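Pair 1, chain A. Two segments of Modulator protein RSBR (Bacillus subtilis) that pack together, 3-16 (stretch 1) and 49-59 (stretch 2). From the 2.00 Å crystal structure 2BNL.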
# COMPACT_ATOMS: atom_id res chain seq x y z
N SER A 3 -2.88 -1.09 -20.25
CA SER A 3 -2.32 -2.46 -20.37
C SER A 3 -1.15 -2.73 -19.35
O SER A 3 -0.21 -1.92 -19.09
CB SER A 3 -1.95 -2.74 -21.81
OG SER A 3 -0.91 -3.67 -21.93
N ASN A 4 -1.21 -3.94 -18.84
CA ASN A 4 -0.25 -4.46 -17.88
C ASN A 4 0.65 -5.45 -18.56
O ASN A 4 1.28 -6.25 -17.90
CB ASN A 4 -1.07 -5.17 -16.80
CG ASN A 4 -1.77 -4.21 -15.85
OD1 ASN A 4 -1.21 -3.11 -15.55
ND2 ASN A 4 -3.03 -4.57 -15.40
N GLN A 5 0.66 -5.46 -19.91
CA GLN A 5 1.39 -6.49 -20.68
C GLN A 5 2.87 -6.58 -20.33
O GLN A 5 3.43 -7.68 -20.14
CB GLN A 5 1.21 -6.28 -22.15
CG GLN A 5 2.00 -7.30 -22.95
CD GLN A 5 1.80 -7.16 -24.41
OE1 GLN A 5 0.88 -6.42 -24.88
NE2 GLN A 5 2.65 -7.87 -25.17
N THR A 6 3.52 -5.42 -20.24
CA THR A 6 4.96 -5.41 -19.99
C THR A 6 5.35 -6.06 -18.63
O THR A 6 6.19 -6.91 -18.57
CB THR A 6 5.54 -3.92 -20.10
OG1 THR A 6 5.33 -3.46 -21.43
CG2 THR A 6 7.08 -3.94 -19.89
N VAL A 7 4.69 -5.67 -17.54
CA VAL A 7 4.97 -6.20 -16.25
C VAL A 7 4.54 -7.64 -16.20
O VAL A 7 5.24 -8.51 -15.73
CB VAL A 7 4.31 -5.32 -15.14
CG1 VAL A 7 4.31 -5.97 -13.78
CG2 VAL A 7 5.01 -3.89 -15.12
N TYR A 8 3.32 -7.91 -16.68
CA TYR A 8 2.82 -9.32 -16.64
C TYR A 8 3.80 -10.25 -17.32
O TYR A 8 4.15 -11.31 -16.77
CB TYR A 8 1.38 -9.40 -17.28
CG TYR A 8 0.75 -10.78 -17.22
CD1 TYR A 8 -0.16 -11.10 -16.19
CD2 TYR A 8 1.19 -11.81 -18.06
CE1 TYR A 8 -0.70 -12.34 -16.09
CE2 TYR A 8 0.68 -13.10 -17.96
CZ TYR A 8 -0.28 -13.35 -16.97
OH TYR A 8 -0.79 -14.59 -16.80
N GLN A 9 4.24 -9.89 -18.52
CA GLN A 9 5.19 -10.69 -19.26
C GLN A 9 6.52 -10.95 -18.55
O GLN A 9 7.04 -12.02 -18.58
CB GLN A 9 5.41 -10.10 -20.62
CG GLN A 9 6.76 -10.42 -21.20
CD GLN A 9 7.03 -9.78 -22.59
OE1 GLN A 9 6.91 -8.53 -22.84
NE2 GLN A 9 7.41 -10.63 -23.47
N PHE A 10 7.02 -9.95 -17.84
CA PHE A 10 8.21 -10.13 -17.12
C PHE A 10 8.00 -11.09 -15.98
O PHE A 10 8.81 -11.97 -15.75
CB PHE A 10 8.78 -8.76 -16.64
CG PHE A 10 10.10 -8.89 -15.99
CD1 PHE A 10 11.27 -8.70 -16.72
CD2 PHE A 10 10.20 -9.26 -14.67
CE1 PHE A 10 12.51 -8.86 -16.08
CE2 PHE A 10 11.44 -9.43 -14.04
CZ PHE A 10 12.58 -9.23 -14.73
N ILE A 11 6.90 -10.99 -15.27
CA ILE A 11 6.59 -11.95 -14.21
C ILE A 11 6.46 -13.32 -14.79
O ILE A 11 7.09 -14.24 -14.22
CB ILE A 11 5.33 -11.57 -13.40
CG1 ILE A 11 5.56 -10.20 -12.74
CG2 ILE A 11 4.89 -12.72 -12.39
CD1 ILE A 11 4.18 -9.55 -12.35
N ALA A 12 5.68 -13.50 -15.90
CA ALA A 12 5.51 -14.81 -16.51
C ALA A 12 6.85 -15.46 -16.90
O ALA A 12 6.99 -16.66 -16.72
CB ALA A 12 4.60 -14.75 -17.70
N GLU A 13 7.83 -14.67 -17.39
CA GLU A 13 9.10 -15.16 -17.87
C GLU A 13 10.15 -15.36 -16.79
O GLU A 13 11.14 -15.94 -17.07
CB GLU A 13 9.68 -14.23 -18.94
CG GLU A 13 8.85 -14.32 -20.15
CD GLU A 13 9.03 -13.19 -21.12
OE1 GLU A 13 9.82 -12.23 -20.83
OE2 GLU A 13 8.29 -13.24 -22.17
N ASN A 14 9.87 -14.96 -15.56
CA ASN A 14 10.87 -14.93 -14.47
C ASN A 14 10.31 -15.49 -13.20
O ASN A 14 10.62 -15.00 -12.12
CB ASN A 14 11.33 -13.49 -14.29
CG ASN A 14 12.13 -12.98 -15.55
OD1 ASN A 14 13.30 -13.35 -15.73
ND2 ASN A 14 11.50 -12.13 -16.41
N GLN A 15 9.44 -16.51 -13.34
CA GLN A 15 8.68 -16.97 -12.23
C GLN A 15 9.58 -17.56 -11.12
O GLN A 15 9.35 -17.29 -9.94
CB GLN A 15 7.67 -18.01 -12.64
CG GLN A 15 6.41 -17.45 -13.41
CD GLN A 15 5.50 -18.56 -14.00
OE1 GLN A 15 5.05 -19.40 -13.25
NE2 GLN A 15 5.28 -18.58 -15.33
N ASN A 16 10.46 -18.45 -11.52
CA ASN A 16 11.34 -19.10 -10.49
C ASN A 16 12.21 -18.10 -9.78
O ASN A 16 12.37 -18.18 -8.55
CB ASN A 16 12.07 -20.32 -11.10
CG ASN A 16 11.05 -21.55 -11.39
OD1 ASN A 16 9.93 -21.67 -10.73
ND2 ASN A 16 11.39 -22.39 -12.36
N TYR A 49 1.00 -15.93 -4.02
CA TYR A 49 0.98 -14.50 -4.58
C TYR A 49 1.27 -14.39 -6.05
O TYR A 49 0.55 -13.71 -6.80
CB TYR A 49 2.01 -13.69 -3.85
CG TYR A 49 1.98 -12.24 -4.13
CD1 TYR A 49 0.90 -11.45 -3.74
CD2 TYR A 49 3.03 -11.63 -4.74
CE1 TYR A 49 0.88 -10.07 -3.94
CE2 TYR A 49 3.00 -10.22 -4.96
CZ TYR A 49 1.93 -9.46 -4.55
OH TYR A 49 1.98 -8.10 -4.72
N ILE A 50 2.33 -15.07 -6.51
CA ILE A 50 2.59 -15.08 -7.94
C ILE A 50 1.35 -15.61 -8.76
O ILE A 50 1.08 -15.10 -9.84
CB ILE A 50 3.88 -15.89 -8.34
CG1 ILE A 50 5.13 -15.30 -7.73
CG2 ILE A 50 4.29 -15.75 -9.87
CD1 ILE A 50 6.48 -16.28 -7.58
N ASP A 51 0.72 -16.66 -8.27
CA ASP A 51 -0.45 -17.27 -8.92
C ASP A 51 -1.59 -16.24 -9.02
O ASP A 51 -2.24 -16.18 -10.03
CB ASP A 51 -0.98 -18.46 -8.15
CG ASP A 51 -0.17 -19.73 -8.36
OD1 ASP A 51 0.82 -19.72 -9.10
OD2 ASP A 51 -0.59 -20.73 -7.76
N ILE A 52 -1.76 -15.42 -7.99
CA ILE A 52 -2.65 -14.22 -8.03
C ILE A 52 -2.29 -13.23 -9.13
O ILE A 52 -3.16 -12.83 -9.92
CB ILE A 52 -2.78 -13.52 -6.67
CG1 ILE A 52 -3.53 -14.42 -5.67
CG2 ILE A 52 -3.40 -12.14 -6.82
CD1 ILE A 52 -3.17 -14.18 -4.19
N LEU A 53 -1.02 -12.93 -9.25
CA LEU A 53 -0.56 -12.00 -10.22
C LEU A 53 -0.86 -12.52 -11.60
O LEU A 53 -1.34 -11.76 -12.45
CB LEU A 53 0.95 -11.72 -10.04
CG LEU A 53 1.42 -11.16 -8.73
CD1 LEU A 53 2.96 -10.99 -8.79
CD2 LEU A 53 0.78 -9.96 -8.25
N LEU A 54 -0.61 -13.81 -11.84
CA LEU A 54 -0.76 -14.41 -13.18
C LEU A 54 -2.26 -14.45 -13.66
O LEU A 54 -2.51 -14.57 -14.83
CB LEU A 54 -0.05 -15.78 -13.20
CG LEU A 54 1.48 -15.63 -13.19
CD1 LEU A 54 2.09 -17.01 -13.12
CD2 LEU A 54 2.07 -14.83 -14.44
N LEU A 55 -3.20 -14.37 -12.72
CA LEU A 55 -4.64 -14.27 -12.98
C LEU A 55 -5.11 -12.85 -13.14
O LEU A 55 -6.22 -12.65 -13.47
CB LEU A 55 -5.40 -14.90 -11.79
CG LEU A 55 -5.25 -16.41 -11.62
CD1 LEU A 55 -5.79 -16.82 -10.21
CD2 LEU A 55 -6.01 -17.14 -12.75
N SER A 56 -4.26 -11.88 -12.86
CA SER A 56 -4.64 -10.43 -12.68
C SER A 56 -4.27 -9.45 -13.78
O SER A 56 -4.05 -8.23 -13.54
CB SER A 56 -4.15 -9.95 -11.32
OG SER A 56 -4.71 -10.71 -10.29
N VAL A 57 -4.12 -9.94 -15.02
CA VAL A 57 -3.63 -9.04 -16.08
C VAL A 57 -4.63 -7.84 -16.35
O VAL A 57 -4.19 -6.78 -16.66
CB VAL A 57 -3.30 -9.79 -17.42
CG1 VAL A 57 -4.51 -10.17 -18.19
CG2 VAL A 57 -2.38 -9.00 -18.28
N LYS A 58 -5.91 -8.09 -16.17
CA LYS A 58 -6.95 -7.11 -16.37
C LYS A 58 -7.11 -6.30 -15.10
O LYS A 58 -7.00 -5.07 -15.10
CB LYS A 58 -8.23 -7.79 -16.76
CG LYS A 58 -9.37 -6.81 -17.12
CD LYS A 58 -10.69 -7.56 -17.34
CE LYS A 58 -11.81 -6.52 -17.59
NZ LYS A 58 -12.70 -6.74 -18.76
N ASP A 59 -7.32 -7.00 -13.98
CA ASP A 59 -7.60 -6.37 -12.70
C ASP A 59 -7.58 -7.48 -11.66
O ASP A 59 -7.36 -8.67 -11.98
CB ASP A 59 -8.92 -5.55 -12.68
CG ASP A 59 -10.08 -6.28 -13.04
OD1 ASP A 59 -10.24 -7.48 -12.73
OD2 ASP A 59 -10.89 -5.67 -13.73
O HOH W 1 -4.21 -5.07 -18.83

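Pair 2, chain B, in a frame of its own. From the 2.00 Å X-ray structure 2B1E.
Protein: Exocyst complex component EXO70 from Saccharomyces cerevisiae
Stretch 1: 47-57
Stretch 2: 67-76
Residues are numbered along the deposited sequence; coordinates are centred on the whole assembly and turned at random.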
# COMPACT_ATOMS: atom_id res chain seq x y z
N LYS B 47 -49.63 1.80 38.28
CA LYS B 47 -50.78 2.04 39.15
C LYS B 47 -50.33 2.73 40.44
O LYS B 47 -50.96 3.67 40.90
CB LYS B 47 -51.48 0.72 39.52
CG LYS B 47 -52.35 0.11 38.42
CD LYS B 47 -53.74 0.73 38.42
CE LYS B 47 -54.65 0.06 37.40
NZ LYS B 47 -56.04 0.61 37.47
N LEU B 48 -49.23 2.24 41.02
CA LEU B 48 -48.71 2.82 42.26
C LEU B 48 -48.25 4.25 42.05
O LEU B 48 -48.51 5.14 42.87
CB LEU B 48 -47.55 1.97 42.77
CG LEU B 48 -47.89 0.53 43.15
CD1 LEU B 48 -46.60 -0.25 43.34
CD2 LEU B 48 -48.73 0.50 44.42
N ASP B 49 -47.55 4.46 40.94
CA ASP B 49 -47.02 5.76 40.57
C ASP B 49 -48.17 6.75 40.42
O ASP B 49 -48.13 7.86 40.97
CB ASP B 49 -46.25 5.64 39.26
CG ASP B 49 -44.97 6.42 39.27
OD1 ASP B 49 -44.76 7.20 40.22
OD2 ASP B 49 -44.16 6.25 38.33
N ASP B 50 -49.20 6.35 39.68
CA ASP B 50 -50.35 7.21 39.46
C ASP B 50 -51.11 7.43 40.77
O ASP B 50 -51.58 8.54 41.03
CB ASP B 50 -51.26 6.61 38.38
CG ASP B 50 -50.59 6.58 37.00
OD1 ASP B 50 -51.14 5.96 36.07
OD2 ASP B 50 -49.50 7.19 36.85
N MET B 51 -51.21 6.40 41.61
CA MET B 51 -51.90 6.55 42.89
C MET B 51 -51.15 7.60 43.72
O MET B 51 -51.76 8.51 44.28
CB MET B 51 -51.94 5.22 43.66
CG MET B 51 -52.71 5.28 44.99
SD MET B 51 -52.70 3.73 45.97
CE MET B 51 -53.87 2.77 44.97
N LEU B 52 -49.83 7.47 43.79
CA LEU B 52 -49.01 8.39 44.56
C LEU B 52 -49.22 9.83 44.07
O LEU B 52 -49.38 10.75 44.87
CB LEU B 52 -47.53 8.00 44.44
CG LEU B 52 -46.48 8.89 45.10
CD1 LEU B 52 -46.69 8.93 46.60
CD2 LEU B 52 -45.09 8.33 44.78
N GLU B 53 -49.24 10.00 42.75
CA GLU B 53 -49.45 11.31 42.14
C GLU B 53 -50.85 11.85 42.45
O GLU B 53 -51.01 13.03 42.80
CB GLU B 53 -49.26 11.20 40.63
CG GLU B 53 -49.35 12.51 39.89
CD GLU B 53 -48.28 13.48 40.33
OE1 GLU B 53 -47.12 13.05 40.49
OE2 GLU B 53 -48.60 14.68 40.50
N ASP B 54 -51.86 11.00 42.32
CA ASP B 54 -53.24 11.40 42.58
C ASP B 54 -53.48 11.91 44.01
O ASP B 54 -54.21 12.87 44.20
CB ASP B 54 -54.22 10.24 42.30
CG ASP B 54 -54.33 9.90 40.81
OD1 ASP B 54 -54.02 10.75 39.95
OD2 ASP B 54 -54.77 8.76 40.50
N ILE B 55 -52.88 11.28 45.01
CA ILE B 55 -53.12 11.71 46.38
C ILE B 55 -52.24 12.85 46.87
O ILE B 55 -52.50 13.43 47.92
CB ILE B 55 -52.98 10.54 47.39
CG1 ILE B 55 -51.52 10.07 47.45
CG2 ILE B 55 -53.90 9.40 46.98
CD1 ILE B 55 -51.31 8.91 48.40
N GLN B 56 -51.20 13.18 46.11
CA GLN B 56 -50.29 14.26 46.49
C GLN B 56 -50.59 15.60 45.83
O GLN B 56 -50.25 16.64 46.38
CB GLN B 56 -48.85 13.89 46.17
CG GLN B 56 -48.19 13.04 47.22
CD GLN B 56 -46.70 12.99 47.04
OE1 GLN B 56 -46.20 12.46 46.05
NE2 GLN B 56 -45.96 13.54 48.01
N SER B 57 -51.21 15.57 44.66
CA SER B 57 -51.54 16.80 43.94
C SER B 57 -52.21 17.83 44.85
O SER B 57 -53.40 18.11 44.73
CB SER B 57 -52.47 16.49 42.76
OG SER B 57 -53.71 16.00 43.23
N GLU B 67 -51.12 8.54 59.03
CA GLU B 67 -51.75 7.62 58.09
C GLU B 67 -51.40 8.02 56.66
O GLU B 67 -50.99 7.19 55.85
CB GLU B 67 -53.26 7.65 58.29
CG GLU B 67 -54.02 6.70 57.40
CD GLU B 67 -55.51 6.89 57.53
OE1 GLU B 67 -55.96 8.05 57.47
OE2 GLU B 67 -56.22 5.87 57.69
N PHE B 68 -51.54 9.30 56.36
CA PHE B 68 -51.24 9.82 55.03
C PHE B 68 -49.75 9.70 54.72
O PHE B 68 -49.35 9.27 53.64
CB PHE B 68 -51.68 11.29 54.95
CG PHE B 68 -51.38 11.94 53.64
CD1 PHE B 68 -51.83 11.38 52.45
CD2 PHE B 68 -50.68 13.14 53.59
CE1 PHE B 68 -51.59 12.00 51.23
CE2 PHE B 68 -50.43 13.77 52.37
CZ PHE B 68 -50.88 13.20 51.19
N HIS B 69 -48.92 10.09 55.69
CA HIS B 69 -47.48 10.06 55.50
C HIS B 69 -46.99 8.64 55.32
O HIS B 69 -46.04 8.39 54.59
CB HIS B 69 -46.79 10.72 56.71
CG HIS B 69 -47.14 12.17 56.87
ND1 HIS B 69 -46.90 12.88 58.02
CD2 HIS B 69 -47.70 13.05 56.00
CE1 HIS B 69 -47.29 14.13 57.86
NE2 HIS B 69 -47.78 14.26 56.64
N GLY B 70 -47.67 7.72 56.00
CA GLY B 70 -47.32 6.32 55.89
C GLY B 70 -47.54 5.79 54.49
O GLY B 70 -46.65 5.19 53.90
N ILE B 71 -48.73 5.99 53.92
CA ILE B 71 -48.96 5.48 52.57
C ILE B 71 -48.05 6.18 51.55
O ILE B 71 -47.59 5.55 50.60
CB ILE B 71 -50.44 5.61 52.15
CG1 ILE B 71 -50.71 4.67 50.96
CG2 ILE B 71 -50.77 7.05 51.77
CD1 ILE B 71 -52.18 4.61 50.53
N LEU B 72 -47.79 7.47 51.74
CA LEU B 72 -46.90 8.18 50.82
C LEU B 72 -45.53 7.49 50.78
O LEU B 72 -44.98 7.24 49.71
CB LEU B 72 -46.70 9.65 51.25
CG LEU B 72 -47.88 10.62 51.16
CD1 LEU B 72 -47.40 12.03 51.56
CD2 LEU B 72 -48.43 10.63 49.75
N THR B 73 -44.98 7.19 51.95
CA THR B 73 -43.67 6.54 52.01
C THR B 73 -43.74 5.11 51.47
O THR B 73 -42.83 4.67 50.77
CB THR B 73 -43.12 6.53 53.45
OG1 THR B 73 -42.99 7.88 53.92
CG2 THR B 73 -41.75 5.86 53.50
N HIS B 74 -44.82 4.40 51.78
CA HIS B 74 -44.97 3.03 51.31
C HIS B 74 -45.00 2.99 49.78
O HIS B 74 -44.28 2.21 49.17
CB HIS B 74 -46.26 2.42 51.87
CG HIS B 74 -46.46 0.99 51.48
ND1 HIS B 74 -47.71 0.42 51.37
CD2 HIS B 74 -45.57 0.03 51.14
CE1 HIS B 74 -47.58 -0.84 50.98
NE2 HIS B 74 -46.30 -1.10 50.84
N LEU B 75 -45.83 3.82 49.17
CA LEU B 75 -45.90 3.87 47.71
C LEU B 75 -44.54 4.25 47.13
O LEU B 75 -44.04 3.61 46.21
CB LEU B 75 -46.97 4.89 47.27
CG LEU B 75 -48.43 4.46 47.46
CD1 LEU B 75 -49.35 5.66 47.29
CD2 LEU B 75 -48.78 3.38 46.43
N GLU B 76 -43.93 5.30 47.67
CA GLU B 76 -42.63 5.74 47.16
C GLU B 76 -41.59 4.61 47.21
O GLU B 76 -40.91 4.35 46.22
CB GLU B 76 -42.14 6.96 47.94
CG GLU B 76 -43.06 8.19 47.82
CD GLU B 76 -42.66 9.33 48.76
OE1 GLU B 76 -41.92 9.08 49.74
OE2 GLU B 76 -43.09 10.48 48.52
O HOH W 2 -43.64 11.60 46.17

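Both pairs set two helical segments side by side, running roughly antiparallel. The N-to-C directions differ by 138° in pair 1, with axes 10.5 Å apart at closest approach, and by 149° in pair 2, with axes 9.7 Å apart. Fourteen central residues superpose with a backbone RMSD of 0.7 Å, so the frame is held nearly constant while the side chains change. Along the first segment the inward positions N4(A), Y8(A) and I11(A) in pair 1 match L48(B), L52(B) and I55(B) in pair 2; N4(A) is the N-cap residue, just before its helix. Along the second segment, I50(A), L53(A), L54(A) and the loop residue V57(A) match F68(B), I71(B), L72(B) and L75(B).

One closely matched position is I11(A) and I55(B), whose side-chain centres fall 0.6 Å apart although their chi1 wells differ, m against p. I11(A) reaches I50(A) through CG2 to CG2 (4.0 Å) and L53(A) through CD1 to CD1 (4.0 Å). I55(B) works mainly through CD1, which lies 3.6 Å from CD2 of L72(B) and 3.9 Å from CG2 of I71(B), and its side chain is a knob among F68(B), I71(B), L72(B) and L75(B). Where pair 1 has I50(A), pair 2 puts the larger F68(B), which brings CZ within 3.7 Å of the carbonyl O of I55(B), lying at the ring's edge.

The matched leucines L54(A) and L72(B) are equally faithful in place, with the same m,t rotamer and centres 0.5 Å apart, and they meet the same three positions, with Y8(A), I11(A) and A12(A) replaced by L52(B), I55(B) and Q56(B). L54(A) is a knob among Y8(A), I11(A), A12(A) and Q15(A), and its CD2 packs off-centre over the Y8(A) ring, 4.2 Å from the centroid. L72(B) brings CD2 to 3.5 Å from CG of Q56(B), the residue matched to A12(A): a longer side chain there lends its aliphatic part to the contact.

The sharpest divergence is at the other end. Y8(A) spans the gap with a ring, placing CD1 3.6 Å from CB of V57(A), and its OH donates a hydrogen bond to O of L54(A) at 2.6 Å. L52(B) has no polar group to offer; its CD1 rests 4.0 Å from CD2 of L72(B), and its CB lies 4.1 Å from CD1 of L75(B). One turn earlier, N4(A) donates from ND2 to O of V57(A) at 2.8 Å, and a water joins the N of N4(A) to that same carbonyl. V57(A) lies in a loop, whereas L75(B) is still helical, and this match is the loosest named here, at 1.4 Å between CA atoms. In pair 2 the leucine L75(B) is a knob among L48(B), M51(B), L52(B) and I55(B), its CD2 3.5 Å from CD2 of L48(B).

The rule is economical: keep a branched aliphatic residue at the shared centre; the far end is finished differently in the two pairs. Pair 1 ties polar side chains to carbonyls; pair 2, with no direct hydrogen bond across, fills the space with leucines.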